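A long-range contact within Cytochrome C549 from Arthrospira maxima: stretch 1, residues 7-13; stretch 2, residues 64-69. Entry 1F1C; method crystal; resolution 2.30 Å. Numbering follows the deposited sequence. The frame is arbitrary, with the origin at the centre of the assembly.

Stretch 1 7-13: TFPINAQ
Stretch 2 (64-69) RDNIAA

The end of a short strand, residues 7-9, and the turn after it meet the first turn of a helix that begins at Ile-67. The two segments run 81° apart. Pro-9 lies opposite Asn-66 (CA to CA 5.0 Å), Ile-10 opposite Ile-67 (4.6 Å), and Asn-11 opposite Ala-68 (5.1 Å).

Two backbone hydrogen bonds fix this register. Ile-67 N donates to Pro-9 O at 3.0 Å, and Ala-68 N donates to Ile-10 O at 2.7 Å. Amides in the first turn of a helix have no earlier carbonyl within the helix, so the end of the strand and the loop after it supply the acceptors, Pro-9 O and Ile-10 O. Pro-9 is extended (-77/123); Ile-10 turns the chain at -80/-30.

Ile-67 (-47/-47) points toward stretch 1 with chi1 m and chi2 t. This places its CD1 4.0 Å from Phe-8 CB. Phe-8 has chi1 -40° and chi2 89°; its CB points toward the helix, but the ring leads away, so the contact is made near the ring's base. Ile-10 is t, t and points away, yet its CG1 lies 4.4 Å from Ile-67 CB.

Asn-66, the N-cap residue, is buried at -145/152 with chi1 p. Its CB packs 3.3 Å from Pro-9 O. Asn-11, also p, points away; its OD1 accepts a weak 3.1 Å hydrogen bond from Gln-13 N.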

# COMPACT_ATOMS: atom_id res chain seq x y z
N THR A 7 -31.23 -5.44 -4.33
CA THR A 7 -31.59 -4.06 -4.01
C THR A 7 -30.57 -3.57 -2.98
O THR A 7 -30.50 -4.11 -1.88
CB THR A 7 -33.00 -3.96 -3.38
OG1 THR A 7 -33.99 -4.46 -4.29
CG2 THR A 7 -33.33 -2.52 -3.05
N PHE A 8 -29.78 -2.56 -3.33
CA PHE A 8 -28.78 -2.04 -2.41
C PHE A 8 -28.94 -0.54 -2.23
O PHE A 8 -29.59 0.12 -3.02
CB PHE A 8 -27.36 -2.29 -2.93
CG PHE A 8 -27.18 -3.63 -3.56
CD1 PHE A 8 -27.43 -3.82 -4.91
CD2 PHE A 8 -26.79 -4.73 -2.79
CE1 PHE A 8 -27.29 -5.07 -5.50
CE2 PHE A 8 -26.65 -5.99 -3.37
CZ PHE A 8 -26.90 -6.16 -4.72
N PRO A 9 -28.34 0.00 -1.16
CA PRO A 9 -28.43 1.44 -0.92
C PRO A 9 -27.45 2.03 -1.93
O PRO A 9 -26.27 1.66 -1.92
CB PRO A 9 -27.93 1.60 0.51
CG PRO A 9 -27.97 0.22 1.09
CD PRO A 9 -27.62 -0.66 -0.06
N ILE A 10 -27.91 2.93 -2.79
CA ILE A 10 -27.01 3.51 -3.78
C ILE A 10 -26.17 4.63 -3.17
O ILE A 10 -25.04 4.87 -3.59
CB ILE A 10 -27.78 4.08 -4.99
CG1 ILE A 10 -26.78 4.72 -5.96
CG2 ILE A 10 -28.81 5.10 -4.52
CD1 ILE A 10 -27.42 5.57 -7.03
N ASN A 11 -26.73 5.31 -2.17
CA ASN A 11 -26.03 6.39 -1.50
C ASN A 11 -26.30 6.33 -0.01
O ASN A 11 -27.00 5.43 0.46
CB ASN A 11 -26.48 7.75 -2.04
CG ASN A 11 -27.99 7.91 -1.98
OD1 ASN A 11 -28.66 7.31 -1.14
ND2 ASN A 11 -28.53 8.73 -2.88
N ALA A 12 -25.77 7.30 0.72
CA ALA A 12 -25.93 7.36 2.17
C ALA A 12 -27.26 7.98 2.58
O ALA A 12 -27.60 7.99 3.77
CB ALA A 12 -24.79 8.15 2.79
N GLN A 13 -28.02 8.48 1.61
CA GLN A 13 -29.30 9.10 1.91
C GLN A 13 -30.41 8.05 2.01
O GLN A 13 -31.57 8.39 2.25
CB GLN A 13 -29.67 10.13 0.84
CG GLN A 13 -28.53 11.03 0.41
CD GLN A 13 -27.74 11.58 1.58
OE1 GLN A 13 -28.30 12.22 2.47
NE2 GLN A 13 -26.44 11.34 1.58
N ARG A 64 -18.84 2.89 4.28
CA ARG A 64 -18.65 2.41 2.92
C ARG A 64 -19.70 1.35 2.65
O ARG A 64 -19.45 0.39 1.92
CB ARG A 64 -17.25 1.83 2.77
CG ARG A 64 -16.13 2.80 3.12
CD ARG A 64 -16.15 4.01 2.19
NE ARG A 64 -15.00 4.89 2.39
CZ ARG A 64 -14.64 5.85 1.55
NH1 ARG A 64 -15.35 6.07 0.44
NH2 ARG A 64 -13.58 6.60 1.82
N ASP A 65 -20.88 1.52 3.25
CA ASP A 65 -21.96 0.56 3.11
C ASP A 65 -23.03 0.87 2.05
O ASP A 65 -24.16 0.40 2.16
CB ASP A 65 -22.65 0.32 4.46
CG ASP A 65 -23.15 1.60 5.10
OD1 ASP A 65 -23.18 2.65 4.42
OD2 ASP A 65 -23.53 1.56 6.29
N ASN A 66 -22.67 1.66 1.05
CA ASN A 66 -23.58 1.97 -0.05
C ASN A 66 -22.75 2.10 -1.33
O ASN A 66 -21.56 2.42 -1.28
CB ASN A 66 -24.36 3.27 0.19
CG ASN A 66 -23.47 4.47 0.43
OD1 ASN A 66 -23.04 4.73 1.55
ND2 ASN A 66 -23.18 5.21 -0.63
N ILE A 67 -23.37 1.82 -2.47
CA ILE A 67 -22.68 1.87 -3.75
C ILE A 67 -21.83 3.11 -4.00
O ILE A 67 -20.68 3.01 -4.44
CB ILE A 67 -23.70 1.70 -4.89
CG1 ILE A 67 -24.35 0.31 -4.78
CG2 ILE A 67 -23.03 1.93 -6.25
CD1 ILE A 67 -25.61 0.14 -5.62
N ALA A 68 -22.39 4.29 -3.72
CA ALA A 68 -21.65 5.53 -3.94
C ALA A 68 -20.38 5.59 -3.10
O ALA A 68 -19.31 5.98 -3.59
CB ALA A 68 -22.53 6.76 -3.63
N ALA A 69 -20.51 5.20 -1.83
CA ALA A 69 -19.38 5.23 -0.92
C ALA A 69 -18.31 4.26 -1.36
O ALA A 69 -17.12 4.57 -1.30
CB ALA A 69 -19.84 4.90 0.48